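Local coordinates for protein JamJ (Lyngbya majuscula, PDB 5DOZ) that binds NADPH and acts as the enoyl reductase of a polyketide synthase, of the medium-chain dehydrogenase/reductase type, probably forming a cyclopropane ring in the growing polyketide, at residues A[75-80]-A[102-108]; A[118-124]-A[286-292]. One frame throughout, in Å; residues are numbered along the deposited sequence.

Interaction 1 of 2, residues A[75-80]-A[102-108]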
ATOM      1  N   THR A  75      -0.834  -3.158 -17.749  1.00 30.69           N
ATOM      2  CA  THR A  75      -0.955  -1.740 -17.425  1.00 29.40           C
ATOM      3  C   THR A  75      -0.389  -1.530 -16.024  1.00 27.99           C
ATOM      4  O   THR A  75      -0.076  -2.494 -15.319  1.00 28.09           O
ATOM      5  CB  THR A  75      -2.419  -1.246 -17.500  1.00 29.65           C
ATOM      6  OG1 THR A  75      -3.247  -2.054 -16.653  1.00 29.36           O
ATOM      7  CG2 THR A  75      -2.950  -1.294 -18.943  1.00 29.46           C
ATOM      8  N   PHE A  76      -0.241  -0.273 -15.629  1.00 26.74           N
ATOM      9  CA  PHE A  76       0.397   0.067 -14.366  1.00 25.35           C
ATOM     10  C   PHE A  76      -0.467   1.048 -13.588  1.00 24.47           C
ATOM     11  O   PHE A  76      -1.151   1.875 -14.186  1.00 24.34           O
ATOM     12  CB  PHE A  76       1.786   0.675 -14.632  1.00 25.37           C
ATOM     13  CG  PHE A  76       2.738  -0.257 -15.341  1.00 25.62           C
ATOM     14  CD1 PHE A  76       2.807  -0.280 -16.737  1.00 26.03           C
ATOM     15  CD2 PHE A  76       3.568  -1.107 -14.620  1.00 25.49           C
ATOM     16  CE1 PHE A  76       3.683  -1.133 -17.392  1.00 26.07           C
ATOM     17  CE2 PHE A  76       4.445  -1.963 -15.268  1.00 25.59           C
ATOM     18  CZ  PHE A  76       4.504  -1.974 -16.657  1.00 26.04           C
ATOM     19  N   GLY A  77      -0.437   0.946 -12.260  1.00 23.71           N
ATOM     20  CA  GLY A  77      -1.096   1.918 -11.383  1.00 22.86           C
ATOM     21  C   GLY A  77      -2.258   1.355 -10.591  1.00 22.29           C
ATOM     22  O   GLY A  77      -3.296   1.014 -11.159  1.00 22.03           O
ATOM     23  N   PHE A  78      -2.090   1.295  -9.270  1.00 21.95           N
ATOM     24  CA  PHE A  78      -3.034   0.613  -8.371  1.00 21.74           C
ATOM     25  C   PHE A  78      -3.921   1.571  -7.577  1.00 21.58           C
ATOM     26  O   PHE A  78      -4.855   1.145  -6.888  1.00 21.62           O
ATOM     27  CB  PHE A  78      -2.273  -0.295  -7.393  1.00 21.66           C
ATOM     28  CG  PHE A  78      -1.663  -1.511  -8.033  1.00 21.69           C
ATOM     29  CD1 PHE A  78      -2.435  -2.644  -8.286  1.00 21.80           C
ATOM     30  CD2 PHE A  78      -0.313  -1.536  -8.355  1.00 21.69           C
ATOM     31  CE1 PHE A  78      -1.874  -3.770  -8.869  1.00 21.90           C
ATOM     32  CE2 PHE A  78       0.256  -2.660  -8.935  1.00 21.89           C
ATOM     33  CZ  PHE A  78      -0.524  -3.779  -9.197  1.00 21.96           C
ATOM     34  N   GLU A  79      -3.618   2.861  -7.677  1.00 21.55           N
ATOM     35  CA  GLU A  79      -4.307   3.914  -6.942  1.00 21.52           C
ATOM     36  C   GLU A  79      -3.978   5.253  -7.603  1.00 21.61           C
ATOM     37  O   GLU A  79      -3.005   5.347  -8.351  1.00 21.38           O
ATOM     38  CB  GLU A  79      -3.851   3.933  -5.478  1.00 21.72           C
ATOM     39  CG  GLU A  79      -2.337   3.877  -5.319  1.00 22.25           C
ATOM     40  CD  GLU A  79      -1.855   4.060  -3.894  1.00 22.75           C
ATOM     41  OE1 GLU A  79      -2.586   4.661  -3.075  1.00 22.83           O
ATOM     42  OE2 GLU A  79      -0.726   3.599  -3.590  1.00 23.14           O
ATOM     43  N   ALA A  80      -4.771   6.285  -7.307  1.00 21.64           N
ATOM     44  CA  ALA A  80      -4.553   7.630  -7.855  1.00 21.85           C
ATOM     45  C   ALA A  80      -5.445   8.667  -7.180  1.00 22.05           C
ATOM     46  O   ALA A  80      -6.285   8.345  -6.347  1.00 21.91           O
ATOM     47  CB  ALA A  80      -4.801   7.642  -9.362  1.00 21.74           C
ATOM     48  N   VAL A 102      -8.659   7.218  -6.157  1.00 27.21           N
ATOM     49  CA  VAL A 102      -8.933   5.906  -6.724  1.00 27.17           C
ATOM     50  C   VAL A 102      -8.170   4.874  -5.907  1.00 27.10           C
ATOM     51  O   VAL A 102      -7.039   5.117  -5.500  1.00 26.70           O
ATOM     52  CB  VAL A 102      -8.513   5.796  -8.208  1.00 27.11           C
ATOM     53  CG1 VAL A 102      -8.908   4.436  -8.765  1.00 26.95           C
ATOM     54  CG2 VAL A 102      -9.131   6.911  -9.042  1.00 27.03           C
ATOM     55  N   ILE A 103      -8.805   3.732  -5.652  1.00 27.30           N
ATOM     56  CA  ILE A 103      -8.165   2.627  -4.940  1.00 27.12           C
ATOM     57  C   ILE A 103      -8.488   1.308  -5.636  1.00 26.94           C
ATOM     58  O   ILE A 103      -9.655   0.973  -5.846  1.00 26.67           O
ATOM     59  CB  ILE A 103      -8.612   2.525  -3.457  1.00 27.58           C
ATOM     60  CG1 ILE A 103      -8.840   3.907  -2.825  1.00 27.83           C
ATOM     61  CG2 ILE A 103      -7.604   1.725  -2.642  1.00 27.46           C
ATOM     62  CD1 ILE A 103     -10.299   4.287  -2.689  1.00 27.96           C
ATOM     63  N   GLY A 104      -7.444   0.577  -6.011  1.00 27.05           N
ATOM     64  CA  GLY A 104      -7.583  -0.811  -6.428  1.00 27.09           C
ATOM     65  C   GLY A 104      -7.845  -1.066  -7.898  1.00 27.21           C
ATOM     66  O   GLY A 104      -8.293  -2.149  -8.268  1.00 27.20           O
ATOM     67  N   CYS A 105      -7.569  -0.067  -8.735  1.00 26.91           N
ATOM     68  CA  CYS A 105      -7.598  -0.237 -10.180  1.00 26.55           C
ATOM     69  C   CYS A 105      -6.261  -0.838 -10.622  1.00 26.36           C
ATOM     70  O   CYS A 105      -5.368  -1.030  -9.797  1.00 25.77           O
ATOM     71  CB  CYS A 105      -7.823   1.111 -10.854  1.00 26.66           C
ATOM     72  SG  CYS A 105      -6.554   2.335 -10.463  1.00 27.04           S
ATOM     73  N   HIS A 106      -6.127  -1.137 -11.912  1.00 26.28           N
ATOM     74  CA  HIS A 106      -4.882  -1.704 -12.443  1.00 26.40           C
ATOM     75  C   HIS A 106      -4.203  -0.823 -13.493  1.00 25.99           C
ATOM     76  O   HIS A 106      -3.105  -1.139 -13.957  1.00 26.30           O
ATOM     77  CB  HIS A 106      -5.121  -3.104 -13.023  1.00 26.97           C
ATOM     78  CG  HIS A 106      -5.717  -4.068 -12.047  1.00 27.77           C
ATOM     79  ND1 HIS A 106      -5.055  -4.482 -10.909  1.00 28.00           N
ATOM     80  CD2 HIS A 106      -6.915  -4.702 -12.037  1.00 28.00           C
ATOM     81  CE1 HIS A 106      -5.820  -5.331 -10.242  1.00 28.09           C
ATOM     82  NE2 HIS A 106      -6.953  -5.482 -10.907  1.00 27.86           N
ATOM     83  N   ASP A 107      -4.839   0.288 -13.848  1.00 25.31           N
ATOM     84  CA  ASP A 107      -4.349   1.136 -14.931  1.00 25.31           C
ATOM     85  C   ASP A 107      -4.328   2.626 -14.595  1.00 24.96           C
ATOM     86  O   ASP A 107      -4.636   3.461 -15.450  1.00 25.17           O
ATOM     87  CB  ASP A 107      -5.169   0.885 -16.210  1.00 25.59           C
ATOM     88  CG  ASP A 107      -6.663   1.035 -15.991  1.00 25.87           C
ATOM     89  OD1 ASP A 107      -7.086   1.364 -14.856  1.00 25.83           O
ATOM     90  OD2 ASP A 107      -7.420   0.821 -16.961  1.00 26.44           O
ATOM     91  N   ALA A 108      -3.945   2.961 -13.365  1.00 24.31           N
ATOM     92  CA  ALA A 108      -3.942   4.355 -12.919  1.00 24.26           C
ATOM     93  C   ALA A 108      -2.963   5.235 -13.705  1.00 24.30           C
ATOM     94  O   ALA A 108      -3.195   6.443 -13.849  1.00 24.19           O
ATOM     95  CB  ALA A 108      -3.674   4.452 -11.422  1.00 23.93           C
TER
HETATM   96  O   HOH W   1      -1.355  -3.067 -12.938  1.00 30.39           O

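Interaction 2 of 2, residues A[118-124]-A[286-292]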
ATOM      1  N   ASN A 118     -17.381   1.933  -6.718  1.00 25.36           N
ATOM      2  CA  ASN A 118     -16.954   1.283  -5.468  1.00 25.34           C
ATOM      3  C   ASN A 118     -15.439   1.374  -5.270  1.00 25.27           C
ATOM      4  O   ASN A 118     -14.923   1.112  -4.180  1.00 25.43           O
ATOM      5  CB  ASN A 118     -17.405  -0.187  -5.433  1.00 25.71           C
ATOM      6  CG  ASN A 118     -18.912  -0.348  -5.206  1.00 26.06           C
ATOM      7  OD1 ASN A 118     -19.497   0.270  -4.313  1.00 26.28           O
ATOM      8  ND2 ASN A 118     -19.535  -1.207  -5.997  1.00 26.04           N
ATOM      9  N   ASN A 119     -14.731   1.755  -6.331  1.00 25.27           N
ATOM     10  CA  ASN A 119     -13.292   1.974  -6.268  1.00 25.37           C
ATOM     11  C   ASN A 119     -12.911   3.430  -5.985  1.00 25.61           C
ATOM     12  O   ASN A 119     -11.738   3.797  -6.047  1.00 25.53           O
ATOM     13  CB  ASN A 119     -12.625   1.458  -7.546  1.00 25.37           C
ATOM     14  CG  ASN A 119     -12.620  -0.058  -7.625  1.00 25.55           C
ATOM     15  OD1 ASN A 119     -13.657  -0.687  -7.857  1.00 25.69           O
ATOM     16  ND2 ASN A 119     -11.455  -0.656  -7.412  1.00 25.46           N
ATOM     17  N   LEU A 120     -13.904   4.245  -5.641  1.00 26.02           N
ATOM     18  CA  LEU A 120     -13.688   5.676  -5.422  1.00 26.61           C
ATOM     19  C   LEU A 120     -14.100   6.121  -4.026  1.00 27.03           C
ATOM     20  O   LEU A 120     -15.117   5.681  -3.497  1.00 26.84           O
ATOM     21  CB  LEU A 120     -14.473   6.500  -6.453  1.00 26.45           C
ATOM     22  CG  LEU A 120     -14.262   6.254  -7.951  1.00 26.26           C
ATOM     23  CD1 LEU A 120     -15.253   7.097  -8.737  1.00 26.52           C
ATOM     24  CD2 LEU A 120     -12.838   6.584  -8.373  1.00 26.11           C
ATOM     25  N   VAL A 121     -13.306   7.006  -3.437  1.00 27.48           N
ATOM     26  CA  VAL A 121     -13.710   7.677  -2.205  1.00 28.03           C
ATOM     27  C   VAL A 121     -13.503   9.176  -2.376  1.00 28.33           C
ATOM     28  O   VAL A 121     -12.735   9.607  -3.240  1.00 27.98           O
ATOM     29  CB  VAL A 121     -12.972   7.139  -0.946  1.00 28.17           C
ATOM     30  CG1 VAL A 121     -13.310   5.678  -0.694  1.00 27.89           C
ATOM     31  CG2 VAL A 121     -11.467   7.325  -1.059  1.00 28.22           C
ATOM     32  N   ALA A 122     -14.205   9.964  -1.568  1.00 29.11           N
ATOM     33  CA  ALA A 122     -14.078  11.421  -1.606  1.00 29.95           C
ATOM     34  C   ALA A 122     -12.728  11.857  -1.065  1.00 30.53           C
ATOM     35  O   ALA A 122     -12.260  11.326  -0.057  1.00 30.53           O
ATOM     36  CB  ALA A 122     -15.199  12.072  -0.806  1.00 30.24           C
ATOM     37  N   LYS A 123     -12.098  12.810  -1.746  1.00 31.31           N
ATOM     38  CA  LYS A 123     -10.892  13.437  -1.220  1.00 32.31           C
ATOM     39  C   LYS A 123     -11.264  14.338  -0.040  1.00 32.98           C
ATOM     40  O   LYS A 123     -12.247  15.082  -0.117  1.00 32.40           O
ATOM     41  CB  LYS A 123     -10.181  14.260  -2.300  1.00 32.85           C
ATOM     42  CG  LYS A 123      -8.800  14.761  -1.879  1.00 33.66           C
ATOM     43  CD  LYS A 123      -8.201  15.756  -2.861  1.00 33.95           C
ATOM     44  CE  LYS A 123      -8.424  17.197  -2.421  1.00 34.91           C
ATOM     45  NZ  LYS A 123      -9.824  17.664  -2.612  1.00 35.55           N
ATOM     46  N   PRO A 124     -10.488  14.263   1.060  1.00 33.78           N
ATOM     47  CA  PRO A 124     -10.642  15.224   2.156  1.00 34.39           C
ATOM     48  C   PRO A 124     -10.331  16.631   1.657  1.00 34.75           C
ATOM     49  O   PRO A 124      -9.219  16.890   1.194  1.00 35.40           O
ATOM     50  CB  PRO A 124      -9.590  14.773   3.174  1.00 34.43           C
ATOM     51  CG  PRO A 124      -9.292  13.359   2.830  1.00 34.11           C
ATOM     52  CD  PRO A 124      -9.431  13.276   1.342  1.00 33.69           C
ATOM     53  N   GLN A 286     -17.767  -3.384  -0.719  1.00 33.37           N
ATOM     54  CA  GLN A 286     -18.010  -2.258   0.187  1.00 32.98           C
ATOM     55  C   GLN A 286     -16.784  -1.897   1.029  1.00 31.58           C
ATOM     56  O   GLN A 286     -16.745  -0.823   1.638  1.00 31.19           O
ATOM     57  CB  GLN A 286     -19.200  -2.549   1.122  1.00 34.50           C
ATOM     58  CG  GLN A 286     -20.557  -2.653   0.434  1.00 35.96           C
ATOM     59  CD  GLN A 286     -20.894  -1.436  -0.408  1.00 36.45           C
ATOM     60  OE1 GLN A 286     -20.894  -0.301   0.080  1.00 37.26           O
ATOM     61  NE2 GLN A 286     -21.186  -1.667  -1.681  1.00 37.00           N
ATOM     62  N   LEU A 287     -15.792  -2.791   1.056  1.00 30.16           N
ATOM     63  CA  LEU A 287     -14.616  -2.646   1.929  1.00 29.09           C
ATOM     64  C   LEU A 287     -13.956  -1.268   1.923  1.00 27.99           C
ATOM     65  O   LEU A 287     -13.627  -0.741   2.991  1.00 27.71           O
ATOM     66  CB  LEU A 287     -13.564  -3.719   1.630  1.00 29.08           C
ATOM     67  CG  LEU A 287     -12.296  -3.608   2.490  1.00 29.25           C
ATOM     68  CD1 LEU A 287     -12.530  -4.157   3.899  1.00 29.53           C
ATOM     69  CD2 LEU A 287     -11.115  -4.285   1.816  1.00 28.45           C
ATOM     70  N   TYR A 288     -13.748  -0.694   0.735  1.00 27.16           N
ATOM     71  CA  TYR A 288     -13.130   0.630   0.633  1.00 26.70           C
ATOM     72  C   TYR A 288     -14.008   1.708   1.272  1.00 27.46           C
ATOM     73  O   TYR A 288     -13.511   2.561   2.007  1.00 27.46           O
ATOM     74  CB  TYR A 288     -12.765   0.995  -0.819  1.00 25.90           C
ATOM     75  CG  TYR A 288     -11.760   0.056  -1.479  1.00 25.38           C
ATOM     76  CD1 TYR A 288     -10.761  -0.577  -0.731  1.00 25.10           C
ATOM     77  CD2 TYR A 288     -11.800  -0.183  -2.851  1.00 25.02           C
ATOM     78  CE1 TYR A 288      -9.847  -1.432  -1.332  1.00 24.95           C
ATOM     79  CE2 TYR A 288     -10.885  -1.030  -3.460  1.00 24.95           C
ATOM     80  CZ  TYR A 288      -9.912  -1.654  -2.695  1.00 24.95           C
ATOM     81  OH  TYR A 288      -9.005  -2.508  -3.291  1.00 24.91           O
ATOM     82  N   TYR A 289     -15.310   1.650   1.000  1.00 28.50           N
ATOM     83  CA  TYR A 289     -16.274   2.573   1.598  1.00 29.58           C
ATOM     84  C   TYR A 289     -16.210   2.532   3.129  1.00 29.81           C
ATOM     85  O   TYR A 289     -16.091   3.572   3.779  1.00 30.24           O
ATOM     86  CB  TYR A 289     -17.696   2.263   1.093  1.00 30.50           C
ATOM     87  CG  TYR A 289     -18.812   3.024   1.785  1.00 31.55           C
ATOM     88  CD1 TYR A 289     -19.156   4.314   1.383  1.00 32.28           C
ATOM     89  CD2 TYR A 289     -19.542   2.442   2.821  1.00 32.38           C
ATOM     90  CE1 TYR A 289     -20.187   5.012   2.005  1.00 33.09           C
ATOM     91  CE2 TYR A 289     -20.572   3.130   3.451  1.00 33.33           C
ATOM     92  CZ  TYR A 289     -20.889   4.417   3.039  1.00 33.78           C
ATOM     93  OH  TYR A 289     -21.912   5.109   3.659  1.00 34.87           O
ATOM     94  N   GLN A 290     -16.278   1.334   3.699  1.00 29.68           N
ATOM     95  CA  GLN A 290     -16.277   1.189   5.151  1.00 29.92           C
ATOM     96  C   GLN A 290     -14.997   1.711   5.801  1.00 29.29           C
ATOM     97  O   GLN A 290     -15.061   2.518   6.729  1.00 29.58           O
ATOM     98  CB  GLN A 290     -16.561  -0.257   5.572  1.00 30.57           C
ATOM     99  CG  GLN A 290     -18.047  -0.588   5.678  1.00 32.10           C
ATOM    100  CD  GLN A 290     -18.787   0.223   6.741  1.00 32.71           C
ATOM    101  OE1 GLN A 290     -18.200   0.678   7.730  1.00 32.89           O
ATOM    102  NE2 GLN A 290     -20.090   0.399   6.541  1.00 33.15           N
ATOM    103  N   ILE A 291     -13.842   1.265   5.310  1.00 28.50           N
ATOM    104  CA  ILE A 291     -12.556   1.718   5.846  1.00 27.82           C
ATOM    105  C   ILE A 291     -12.473   3.242   5.811  1.00 28.28           C
ATOM    106  O   ILE A 291     -12.111   3.868   6.808  1.00 28.12           O
ATOM    107  CB  ILE A 291     -11.350   1.082   5.112  1.00 26.77           C
ATOM    108  CG1 ILE A 291     -11.261  -0.414   5.433  1.00 26.59           C
ATOM    109  CG2 ILE A 291     -10.041   1.785   5.481  1.00 26.03           C
ATOM    110  CD1 ILE A 291     -10.193  -1.155   4.651  1.00 26.10           C
ATOM    111  N   TRP A 292     -12.842   3.833   4.676  1.00 28.84           N
ATOM    112  CA  TRP A 292     -12.733   5.279   4.503  1.00 29.90           C
ATOM    113  C   TRP A 292     -13.630   6.056   5.456  1.00 30.65           C
ATOM    114  O   TRP A 292     -13.232   7.100   5.966  1.00 30.79           O
ATOM    115  CB  TRP A 292     -13.001   5.693   3.054  1.00 30.17           C
ATOM    116  CG  TRP A 292     -12.738   7.144   2.816  1.00 31.11           C
ATOM    117  CD1 TRP A 292     -13.620   8.071   2.353  1.00 31.66           C
ATOM    118  CD2 TRP A 292     -11.510   7.845   3.067  1.00 31.62           C
ATOM    119  NE1 TRP A 292     -13.017   9.303   2.278  1.00 32.29           N
ATOM    120  CE2 TRP A 292     -11.722   9.192   2.715  1.00 32.07           C
ATOM    121  CE3 TRP A 292     -10.250   7.461   3.556  1.00 31.59           C
ATOM    122  CZ2 TRP A 292     -10.721  10.162   2.829  1.00 32.44           C
ATOM    123  CZ3 TRP A 292      -9.254   8.426   3.670  1.00 31.79           C
ATOM    124  CH2 TRP A 292      -9.495   9.759   3.306  1.00 32.21           C
TER
HETATM  125  O   HOH W   2     -16.008   0.185  -1.280  1.00 27.62           O

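Interaction 1 of 2, residues A[75-80]-A[102-108]
V102, still in strand, makes an antiparallel hydrogen-bonded pair with A80: V102 N gives to A80 O at 2.6 Å, and A80 N to V102 O at 3.1 Å. I103 faces E79 in the next, non-hydrogen-bonded pair; the E79 carboxylate turns from this contact to a salt bridge with R332. At G104 (phi 89°) the chain leaves the strand, yet its N still donates a hydrogen bond to F78 O at 2.8 Å. C105 O then meets F78 CA at 3.2 Å in a CA-H...O contact. T75 OG1 donates a hydrogen bond to H106 O, 2.9 Å away, and a water bridges H106 O to T75 O. Finally A108 N donates a hydrogen bond to G77 O at 3.0 Å; a CB on G77 would clash with A108 CB and, at phi 114° and psi 113°, jam against F76 O. Four of the five hydrogen bonds are backbone to backbone, so main-chain groups mainly hold the open end of the 79-87/99-103 hairpin, with glycines at 77 and 104 where phi is positive.

Interaction 2 of 2, residues A[118-124]-A[286-292]
W292 and Y288, one helical turn apart, make up most of the helix's side of this contact, and their different rotamers send the two rings to different parts of segment 118-124. W292 has chi1 at t, which lays its indole beside V121 and P124. V121 CB sits over the face of the five-membered ring, 3.8 Å from its centroid and 25° off the normal, a CH-pi contact, while P124 CG meets the edge of the indole at CZ2, 3.5 Å away. Y288 takes chi1 m instead. The edge of its ring approaches N118 O, 3.6 Å from CD2, and N119 ND2, 4.0 Å from CE2; N119 ND2 is probably hydrogen-bonded to I103 O, and F281 stacks on the tyrosine ring. V121, also m, puts CG1 4.1 Å from the backbone O of Y288. At the start of the helix a water donates to N118 O (3.2 Å) and accepts from Y289 N (2.8 Å), linking the backbones where their side chains do not meet. Y289, chi1 t, leads its ring away from the strand. Helix 287-292 runs nearly parallel to strand 120-122, 22° between directions with axes 8.6 Å apart. Such packing joins the GroES-like part of a medium-chain dehydrogenase/reductase fold, here its strand 120-122, to a helix that follows the last strand, 271-274, of the Rossmann-type parallel sheet.

How the interactions relate
Centred 14 Å apart, interactions 1 and 2 meet on one mixed sheet, where strand 99-103 lies between 79-87 and 120-122. I103 is the main meeting point: its O is 2.9 Å from N119 ND2, a probable hydrogen bond, and 3.3 Å from Y288 CE2, while its CD1 packs 3.6 Å from V121 CG2. Along the chain they come in series. Interaction 1 closes locally, within the GroES-like region; interaction 2 then spans 161 residues, including the six-stranded parallel sheet, before helix 287-293 returns to the mixed sheet. The first pairs two neighbouring strands; the second packs a later helix on strand 120-122, with E79 about 7 Å and Y288 about 8 Å, by side chain, from the bound NADPH.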